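Snaclec convulxin subunit alpha (Crotalus durissus, PDB 1UMR) activates platelets as a snake venom C-type lectin-like toxin by binding the collagen receptor glycoprotein VI. Local coordinates at residues 6-11 with 17-22. Sequence-based numbering, arbitrary orientation.
Sequences SDWYYY and RIFNEE
R17 lays its CB over the indole of W8 and runs its stem past the backbone O of D7. The CB sits over the centre of the six-membered ring of W8, 3.8 Å from the centroid and 17° off the normal, a CH-pi contact. From there the arginine runs extended: CG is anti to the backbone N (chi1 179°), and the rest of the chain is stretched out too, carrying the guanidinium out alongside D7, with CG passing 3.2 Å from the backbone O of D7. The D7 side chain points the same way as that of R17 and lays its CB over one guanidinium face, 3.6 Å from NE. The resulting salt bridge is long, 3.6 Å between D7 OD1 and R17 NH2; OD1 stands far off the plane of the guanidinium and no N-H is aimed at it, which leaves an electrostatic attraction rather than a directed bond. On the opposite guanidinium face lies CE1 of F19, whose ring meets W8 in an offset edge-to-face pair, centroids 5.9 Å apart and planes at 68°. There F19 CZ comes within 3.8 Å of W8 CZ2.

Both rings have further aromatic partners, W8 meeting F131 and F19 meeting F31, each edge-to-face, extending the aromatic cluster beyond the two segments; D7 is exposed. R17 and F19 are held in place by backbone hydrogen bonds to C129 and F127. The contact lies at the end of the antiparallel beta hairpin of strands 9-11 and 14-20 away from its turn, just past the backbone bond between Y9 and Y16, in this C-type lectin-like fold; strand 14-20 lies between 9-11 and 125-131, and helix 47-60 packs against Y9 and I18.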
loop_
_atom_site.group_PDB
_atom_site.type_symbol
_atom_site.label_atom_id
_atom_site.label_comp_id
_atom_site.label_asym_id
_atom_site.label_seq_id
_atom_site.Cartn_x
_atom_site.Cartn_y
_atom_site.Cartn_z
ATOM N N SER A 6 27.185 57.139 3.767
ATOM C CA SER A 6 26.983 57.845 2.506
ATOM C C SER A 6 27.326 56.943 1.305
ATOM O O SER A 6 28.379 56.285 1.281
ATOM C CB SER A 6 27.939 59.020 2.484
ATOM O OG SER A 6 27.662 59.844 3.580
ATOM N N ASP A 7 26.464 56.985 0.308
ATOM C CA ASP A 7 26.629 56.249 -0.947
ATOM C C ASP A 7 26.259 54.751 -0.757
ATOM O O ASP A 7 26.535 53.911 -1.649
ATOM C CB ASP A 7 28.039 56.389 -1.515
ATOM C CG ASP A 7 28.384 57.841 -1.940
ATOM O OD1 ASP A 7 29.523 58.338 -1.593
ATOM O OD2 ASP A 7 27.570 58.553 -2.586
ATOM N N TRP A 8 25.700 54.399 0.397
ATOM C CA TRP A 8 25.248 53.024 0.540
ATOM C C TRP A 8 23.761 53.051 0.426
ATOM O O TRP A 8 23.124 53.963 0.818
ATOM C CB TRP A 8 25.676 52.436 1.891
ATOM C CG TRP A 8 27.155 52.135 1.979
ATOM C CD1 TRP A 8 28.173 53.032 1.981
ATOM C CD2 TRP A 8 27.753 50.841 1.932
ATOM N NE1 TRP A 8 29.382 52.385 1.987
ATOM C CE2 TRP A 8 29.155 51.036 1.927
ATOM C CE3 TRP A 8 27.236 49.519 1.857
ATOM C CZ2 TRP A 8 30.066 49.970 1.964
ATOM C CZ3 TRP A 8 28.143 48.444 1.802
ATOM C CH2 TRP A 8 29.544 48.684 1.891
ATOM N N TYR A 9 23.159 52.029 -0.089
ATOM C CA TYR A 9 21.739 52.009 0.018
ATOM C C TYR A 9 21.281 51.058 1.117
ATOM O O TYR A 9 21.899 49.966 1.325
ATOM C CB TYR A 9 21.182 51.551 -1.299
ATOM C CG TYR A 9 21.382 52.512 -2.419
ATOM C CD1 TYR A 9 22.694 52.774 -2.917
ATOM C CD2 TYR A 9 20.265 53.179 -2.991
ATOM C CE1 TYR A 9 22.888 53.677 -3.981
ATOM C CE2 TYR A 9 20.449 54.162 -4.058
ATOM C CZ TYR A 9 21.757 54.362 -4.549
ATOM O OH TYR A 9 21.995 55.230 -5.561
ATOM N N TYR A 10 20.204 51.491 1.779
ATOM C CA TYR A 10 19.409 50.742 2.740
ATOM C C TYR A 10 18.286 49.982 2.092
ATOM O O TYR A 10 17.422 50.581 1.469
ATOM C CB TYR A 10 18.780 51.649 3.856
ATOM C CG TYR A 10 18.431 50.788 5.076
ATOM C CD1 TYR A 10 19.366 49.887 5.638
ATOM C CD2 TYR A 10 17.146 50.738 5.559
ATOM C CE1 TYR A 10 19.068 49.064 6.652
ATOM C CE2 TYR A 10 16.839 49.902 6.632
ATOM C CZ TYR A 10 17.769 49.053 7.147
ATOM O OH TYR A 10 17.360 48.252 8.226
ATOM N N TYR A 11 18.298 48.652 2.234
ATOM C CA TYR A 11 17.198 47.768 1.741
ATOM C C TYR A 11 16.980 46.569 2.695
ATOM O O TYR A 11 17.915 45.923 3.114
ATOM C CB TYR A 11 17.417 47.264 0.335
ATOM C CG TYR A 11 16.328 46.265 -0.051
ATOM C CD1 TYR A 11 15.039 46.689 -0.289
ATOM C CD2 TYR A 11 16.566 44.871 0.028
ATOM C CE1 TYR A 11 13.965 45.759 -0.597
ATOM C CE2 TYR A 11 15.521 43.919 -0.189
ATOM C CZ TYR A 11 14.242 44.387 -0.527
ATOM O OH TYR A 11 13.273 43.487 -0.802
ATOM N N ARG A 17 26.275 48.536 -1.682
ATOM C CA ARG A 17 26.903 49.562 -2.524
ATOM C C ARG A 17 27.732 48.871 -3.593
ATOM O O ARG A 17 28.479 47.986 -3.265
ATOM C CB ARG A 17 27.791 50.478 -1.708
ATOM C CG ARG A 17 28.426 51.518 -2.672
ATOM C CD ARG A 17 29.463 52.373 -1.924
ATOM N NE ARG A 17 30.043 53.595 -2.507
ATOM C CZ ARG A 17 30.970 54.333 -1.813
ATOM N NH1 ARG A 17 31.320 53.980 -0.541
ATOM N NH2 ARG A 17 31.536 55.404 -2.350
ATOM N N ILE A 18 27.546 49.221 -4.869
ATOM C CA ILE A 18 28.464 48.818 -5.913
ATOM C C ILE A 18 29.742 49.658 -5.924
ATOM O O ILE A 18 29.703 50.869 -5.888
ATOM C CB ILE A 18 27.781 48.779 -7.254
ATOM C CG1 ILE A 18 28.769 48.518 -8.415
ATOM C CG2 ILE A 18 26.827 50.001 -7.503
ATOM C CD1 ILE A 18 27.947 48.225 -9.586
ATOM N N PHE A 19 30.894 49.019 -5.891
ATOM C CA PHE A 19 32.126 49.794 -6.104
ATOM C C PHE A 19 32.556 49.730 -7.598
ATOM O O PHE A 19 32.875 48.658 -8.110
ATOM C CB PHE A 19 33.228 49.335 -5.146
ATOM C CG PHE A 19 32.932 49.716 -3.746
ATOM C CD1 PHE A 19 33.394 50.967 -3.233
ATOM C CD2 PHE A 19 32.008 48.968 -2.985
ATOM C CE1 PHE A 19 33.050 51.375 -1.973
ATOM C CE2 PHE A 19 31.711 49.369 -1.654
ATOM C CZ PHE A 19 32.192 50.601 -1.153
ATOM N N ASN A 20 32.565 50.864 -8.288
ATOM C CA ASN A 20 33.114 50.841 -9.607
ATOM C C ASN A 20 34.622 50.846 -9.667
ATOM O O ASN A 20 35.199 51.829 -10.056
ATOM C CB ASN A 20 32.591 52.031 -10.296
ATOM C CG ASN A 20 31.132 51.870 -10.682
ATOM O OD1 ASN A 20 30.704 51.091 -11.663
ATOM N ND2 ASN A 20 30.309 52.673 -9.976
ATOM N N GLU A 21 35.255 49.741 -9.332
ATOM C CA GLU A 21 36.704 49.558 -9.250
ATOM C C GLU A 21 36.884 48.107 -9.675
ATOM O O GLU A 21 36.052 47.246 -9.321
ATOM C CB GLU A 21 37.188 49.553 -7.806
ATOM C CG GLU A 21 38.248 50.552 -7.423
ATOM C CD GLU A 21 37.642 51.489 -6.397
ATOM O OE1 GLU A 21 37.119 52.529 -6.876
ATOM O OE2 GLU A 21 37.625 51.162 -5.144
ATOM N N GLU A 22 37.960 47.810 -10.390
ATOM C CA GLU A 22 38.074 46.504 -11.010
ATOM C C GLU A 22 38.951 45.580 -10.146
ATOM O O GLU A 22 40.094 45.913 -9.878
ATOM C CB GLU A 22 38.745 46.698 -12.336
ATOM C CG GLU A 22 37.763 47.006 -13.422
ATOM C CD GLU A 22 38.436 47.487 -14.709
ATOM O OE1 GLU A 22 37.758 47.352 -15.757
ATOM O OE2 GLU A 22 39.594 48.004 -14.677
#